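Local coordinates for BauA (Acinetobacter baumannii, PDB 6HCP), which probably takes up iron across the outer membrane as a TonB-dependent receptor for the iron complex of the siderophore preacinetobactin, at residues A[124-129]-A[245-251]; A[130-134]-A[207-211]. All coordinates share one frame. Residue numbers count along the deposited sequence, not the author numbering.

Overall arrangement
Both contacts join one plug loop, between strands 121-122 and 135-142, to the inner wall of the β-barrel, on the same side of the chain's centre. Contact 1 uses the first half of the loop and strand 238-252; contact 2 uses the second half and strand 202-212, and strand 221-234 pairs between these two. Contact 2 is nested inside the loop of chain closed by contact 1. Their centres lie about 10 Å apart, and the two meet where Y245 CB packs 3.7 Å from M134 SD. Each pairs a loop residue with a wall residue in an arginine-carboxylate salt bridge, R129-D249 and E133-R211. One C8E detergent molecule touches the backbone of both strands.

Contact 1. Residues A[124-129]-A[245-251]; sequences ITPFYR and YDALDHV. With C8E ((hydroxyethyloxy)tri(ethyloxy)octane), chain B; EDO (1,2-ethanediol), chain Z.
Segment 245-251 is extended within strand 238-252; segment 124-129 is an irregular plug loop facing the strand's inward side: T125 and P126 extended (psi 161° and 145°), F127 and Y128 turning the chain (psi -43° and -30°), R129 extended again (-150°/135°). CA atoms approach to 9.2 Å (T125-Y245), 7.6 Å (P126-A247) and 7.3 Å (R129-D249), too far for backbone pairing. Y245, chi1 p (77°), points from the strand toward the loop and its OH donates to I124 O at 2.6 Å. P126 packs against the hydroxyl end of the ring, P126 CD 3.9 Å from Y245 CZ. R129 (chi1 t, chi2 145° between wells, chi3 p) sets NE and NH2 side by side against D249 (chi1 t) in a two-pronged salt bridge: R129 NE to D249 OD1 3.0 Å, R129 NH2 to D249 OD2 2.9 Å. R129 NH2 also bonds G99 O. An ethanediol, probably from the crystallisation liquor, donates from O1 to D249 OD2 (2.7 Å). Such polar bonds join plug to barrel wall in the TonB-dependent receptor fold.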
# COMPACT_ATOMS: atom_id res chain seq x y z
N ILE A 124 -39.11 10.67 -9.75
CA ILE A 124 -39.35 9.45 -8.96
C ILE A 124 -38.11 9.04 -8.14
O ILE A 124 -38.22 8.47 -7.04
CB ILE A 124 -39.79 8.29 -9.87
CG1 ILE A 124 -40.91 8.70 -10.82
CG2 ILE A 124 -40.15 7.06 -9.05
CD1 ILE A 124 -42.12 9.24 -10.09
N THR A 125 -36.94 9.20 -8.76
CA THR A 125 -35.65 8.73 -8.22
C THR A 125 -35.25 9.49 -6.96
O THR A 125 -35.70 10.61 -6.71
CB THR A 125 -34.56 8.84 -9.29
OG1 THR A 125 -34.65 10.13 -9.90
CG2 THR A 125 -34.66 7.78 -10.36
N PRO A 126 -34.34 8.93 -6.14
CA PRO A 126 -33.84 9.65 -4.97
C PRO A 126 -33.24 11.02 -5.34
O PRO A 126 -32.67 11.16 -6.41
CB PRO A 126 -32.79 8.68 -4.40
CG PRO A 126 -33.31 7.33 -4.82
CD PRO A 126 -33.83 7.55 -6.22
N PHE A 127 -33.42 11.99 -4.46
CA PHE A 127 -33.16 13.40 -4.78
C PHE A 127 -31.67 13.67 -5.04
O PHE A 127 -31.33 14.36 -5.97
CB PHE A 127 -33.66 14.27 -3.64
CG PHE A 127 -33.91 15.71 -4.00
CD1 PHE A 127 -35.05 16.08 -4.69
CD2 PHE A 127 -33.05 16.72 -3.58
CE1 PHE A 127 -35.33 17.43 -4.93
CE2 PHE A 127 -33.31 18.05 -3.85
CZ PHE A 127 -34.45 18.41 -4.53
N TYR A 128 -30.78 13.11 -4.21
CA TYR A 128 -29.37 13.53 -4.20
C TYR A 128 -28.39 12.36 -4.38
O TYR A 128 -27.25 12.59 -4.79
CB TYR A 128 -29.04 14.26 -2.90
CG TYR A 128 -29.40 15.71 -2.83
CD1 TYR A 128 -29.42 16.52 -3.96
CD2 TYR A 128 -29.79 16.27 -1.63
CE1 TYR A 128 -29.70 17.88 -3.86
CE2 TYR A 128 -30.01 17.63 -1.50
CZ TYR A 128 -30.02 18.42 -2.63
OH TYR A 128 -30.30 19.74 -2.49
N ARG A 129 -28.75 11.15 -3.93
CA ARG A 129 -27.86 9.99 -4.15
C ARG A 129 -28.70 8.73 -4.26
O ARG A 129 -29.62 8.53 -3.49
CB ARG A 129 -26.83 9.86 -3.02
CG ARG A 129 -25.92 8.64 -3.12
CD ARG A 129 -24.52 8.94 -2.60
NE ARG A 129 -24.54 9.41 -1.24
CZ ARG A 129 -24.02 10.54 -0.81
NH1 ARG A 129 -23.09 11.18 -1.52
NH2 ARG A 129 -24.34 10.94 0.41
N TYR A 245 -40.13 1.94 -4.04
CA TYR A 245 -38.94 1.79 -3.23
C TYR A 245 -39.00 2.73 -2.03
O TYR A 245 -39.70 3.75 -2.03
CB TYR A 245 -37.70 2.04 -4.08
CG TYR A 245 -37.44 3.50 -4.35
CD1 TYR A 245 -36.77 4.27 -3.42
CD2 TYR A 245 -38.00 4.13 -5.44
CE1 TYR A 245 -36.62 5.64 -3.59
CE2 TYR A 245 -37.83 5.49 -5.64
CZ TYR A 245 -37.14 6.25 -4.72
OH TYR A 245 -37.01 7.60 -4.88
N ASP A 246 -38.20 2.38 -1.02
CA ASP A 246 -38.01 3.17 0.16
C ASP A 246 -36.50 3.15 0.44
O ASP A 246 -35.91 2.06 0.51
CB ASP A 246 -38.82 2.57 1.31
CG ASP A 246 -38.79 3.33 2.63
OD1 ASP A 246 -38.14 4.39 2.71
OD2 ASP A 246 -39.40 2.82 3.58
N ALA A 247 -35.89 4.34 0.49
CA ALA A 247 -34.41 4.45 0.57
C ALA A 247 -34.01 5.41 1.69
O ALA A 247 -34.72 6.36 2.00
CB ALA A 247 -33.83 4.90 -0.76
N LEU A 248 -32.81 5.16 2.23
CA LEU A 248 -32.18 6.03 3.19
C LEU A 248 -30.71 6.18 2.80
O LEU A 248 -30.09 5.20 2.38
CB LEU A 248 -32.29 5.41 4.59
CG LEU A 248 -31.38 6.03 5.64
CD1 LEU A 248 -31.94 7.36 6.12
CD2 LEU A 248 -31.20 5.09 6.83
N ASP A 249 -30.21 7.41 2.88
CA ASP A 249 -28.79 7.73 2.70
C ASP A 249 -28.40 8.63 3.87
O ASP A 249 -29.08 9.64 4.14
CB ASP A 249 -28.55 8.38 1.34
CG ASP A 249 -27.10 8.82 1.09
OD1 ASP A 249 -26.31 7.98 0.64
OD2 ASP A 249 -26.75 9.92 1.55
N HIS A 250 -27.36 8.23 4.60
CA HIS A 250 -26.93 8.95 5.79
C HIS A 250 -25.40 8.95 5.86
O HIS A 250 -24.79 7.89 5.81
CB HIS A 250 -27.54 8.34 7.05
CG HIS A 250 -27.17 9.05 8.31
ND1 HIS A 250 -28.06 9.85 9.00
CD2 HIS A 250 -25.99 9.14 8.96
CE1 HIS A 250 -27.46 10.36 10.06
NE2 HIS A 250 -26.19 9.93 10.06
N VAL A 251 -24.81 10.14 6.01
CA VAL A 251 -23.36 10.26 6.18
C VAL A 251 -23.11 11.07 7.45
O VAL A 251 -23.61 12.17 7.62
CB VAL A 251 -22.66 10.93 4.99
CG1 VAL A 251 -21.14 10.98 5.20
CG2 VAL A 251 -23.01 10.26 3.68
C1 C8E B . -35.63 2.95 5.73
C2 C8E B . -35.30 2.56 4.31
C3 C8E B . -35.71 1.14 3.95
C4 C8E B . -35.15 0.10 4.91
C5 C8E B . -35.26 -1.32 4.35
C6 C8E B . -34.19 -2.23 4.93
C7 C8E B . -34.13 -3.57 4.21
C8 C8E B . -33.09 -4.48 4.87
O9 C8E B . -32.56 -5.42 3.92
C10 C8E B . -31.54 -6.27 4.44
C11 C8E B . -31.37 -7.46 3.52
O12 C8E B . -30.01 -7.88 3.55
C1 EDO Z . -27.76 13.05 1.18
O1 EDO Z . -27.93 12.19 2.33
C2 EDO Z . -27.70 12.22 -0.07
O2 EDO Z . -29.01 11.69 -0.36

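Contact 2. Residues A[130-134]-A[207-211]. With C8E ((hydroxyethyloxy)tri(ethyloxy)octane), chain B.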
# COMPACT_ATOMS: atom_id res chain seq x y z
N THR A 130 -28.36 7.90 -5.25
CA THR A 130 -29.08 6.70 -5.56
C THR A 130 -28.12 5.51 -5.49
O THR A 130 -27.24 5.38 -6.33
CB THR A 130 -29.76 6.79 -6.93
OG1 THR A 130 -30.70 7.87 -6.87
CG2 THR A 130 -30.48 5.51 -7.30
N SER A 131 -28.42 4.56 -4.59
CA SER A 131 -27.71 3.26 -4.57
C SER A 131 -28.33 2.35 -5.62
O SER A 131 -29.55 2.34 -5.82
CB SER A 131 -27.71 2.64 -3.18
OG SER A 131 -26.71 1.62 -3.09
N PRO A 132 -27.53 1.69 -6.47
CA PRO A 132 -28.07 1.10 -7.69
C PRO A 132 -28.59 -0.35 -7.66
O PRO A 132 -28.84 -0.92 -8.74
CB PRO A 132 -26.88 1.16 -8.65
CG PRO A 132 -25.67 1.05 -7.75
CD PRO A 132 -26.05 1.77 -6.48
N GLU A 133 -28.90 -0.88 -6.47
CA GLU A 133 -29.25 -2.32 -6.34
C GLU A 133 -30.56 -2.66 -7.05
O GLU A 133 -30.80 -3.81 -7.37
CB GLU A 133 -29.34 -2.72 -4.87
CG GLU A 133 -27.98 -2.92 -4.23
CD GLU A 133 -27.35 -1.63 -3.73
OE1 GLU A 133 -27.98 -0.54 -3.86
OE2 GLU A 133 -26.27 -1.73 -3.11
N MET A 134 -31.45 -1.68 -7.25
CA MET A 134 -32.77 -2.02 -7.80
C MET A 134 -32.82 -1.88 -9.32
O MET A 134 -33.89 -2.08 -9.91
CB MET A 134 -33.88 -1.18 -7.15
CG MET A 134 -33.78 0.31 -7.38
SD MET A 134 -35.13 1.21 -6.56
CE MET A 134 -36.46 0.96 -7.72
N ASN A 207 -35.82 -6.34 -3.89
CA ASN A 207 -34.45 -6.11 -3.46
C ASN A 207 -34.48 -5.46 -2.09
O ASN A 207 -35.30 -4.58 -1.82
CB ASN A 207 -33.67 -5.27 -4.47
CG ASN A 207 -33.26 -6.05 -5.70
OD1 ASN A 207 -32.12 -6.50 -5.80
ND2 ASN A 207 -34.18 -6.21 -6.64
N GLY A 208 -33.58 -5.91 -1.21
CA GLY A 208 -33.36 -5.30 0.07
C GLY A 208 -31.88 -5.18 0.36
O GLY A 208 -31.11 -6.07 0.04
N MET A 209 -31.45 -4.00 0.81
CA MET A 209 -30.03 -3.72 1.04
C MET A 209 -29.90 -2.85 2.29
O MET A 209 -30.75 -2.00 2.61
CB MET A 209 -29.41 -3.04 -0.19
CG MET A 209 -27.95 -2.59 -0.01
SD MET A 209 -27.84 -1.05 0.90
CE MET A 209 -28.47 0.14 -0.29
N TYR A 210 -28.88 -3.17 3.08
CA TYR A 210 -28.52 -2.37 4.22
C TYR A 210 -27.00 -2.38 4.31
O TYR A 210 -26.40 -3.42 4.17
CB TYR A 210 -29.11 -2.91 5.53
CG TYR A 210 -28.76 -2.11 6.76
CD1 TYR A 210 -29.22 -0.81 6.88
CD2 TYR A 210 -27.92 -2.59 7.74
CE1 TYR A 210 -28.87 -0.01 7.96
CE2 TYR A 210 -27.55 -1.79 8.82
CZ TYR A 210 -28.06 -0.51 8.95
OH TYR A 210 -27.73 0.33 9.98
N ARG A 211 -26.40 -1.22 4.56
CA ARG A 211 -25.01 -1.21 4.94
C ARG A 211 -24.75 -0.03 5.87
O ARG A 211 -25.46 0.98 5.84
CB ARG A 211 -24.08 -1.24 3.72
CG ARG A 211 -24.27 -0.11 2.74
CD ARG A 211 -23.38 -0.34 1.52
NE ARG A 211 -23.69 0.70 0.58
CZ ARG A 211 -24.50 0.56 -0.47
NH1 ARG A 211 -24.81 1.63 -1.18
NH2 ARG A 211 -24.86 -0.65 -0.87
C1 C8E B . -35.63 2.95 5.73
C2 C8E B . -35.30 2.56 4.31
C3 C8E B . -35.71 1.14 3.95
C4 C8E B . -35.15 0.10 4.91
C5 C8E B . -35.26 -1.32 4.35
C6 C8E B . -34.19 -2.23 4.93
C7 C8E B . -34.13 -3.57 4.21
C8 C8E B . -33.09 -4.48 4.87
O9 C8E B . -32.56 -5.42 3.92
C10 C8E B . -31.54 -6.27 4.44
C11 C8E B . -31.37 -7.46 3.52
O12 C8E B . -30.01 -7.88 3.55
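R211 is the long arm of this contact. With chi1 p (59°) and chi2 and chi3 both t, it stretches from strand 202-212 so that the edge of its guanidinium faces two loop side chains. NH1 of R211 donates to S131 OG at 2.7 Å, and NH2 of R211 salt-bridges E133 OE2 at 2.9 Å. S131, chi1 t, in turn donates from OG to E133 OE1 at 2.6 Å. The three side chains therefore close a cycle of hydrogen bonds, with each carboxylate oxygen of E133 engaged. E133 reaches this position by folding over, chi1 m and chi2 p. M209 (t, m, m) curls alongside the hydrogen-bonded cycle: its CG lies 3.6 Å from E133 OE2 and its CE 3.6 Å from S131 OG, so a thioether fills the space beside the polar cluster. At the other end N207, chi1 m, brings OD1 to 3.4 Å from E133 O; both are acceptors, and K166 NZ bonds to E133 O and weakly to N207 OD1, whose stronger partner is H189. The alternate residues N207, M209 and R211 all point toward the plug, as expected of barrel-lining residues, while C8E O9 lies outside, 3.6 Å from M209 N. Strand 202-212 runs between strands 184-196 and 221-234, and the plug segment leads into strand 135-142, with T130 on L163 and M134 on T165 of strand 159-165.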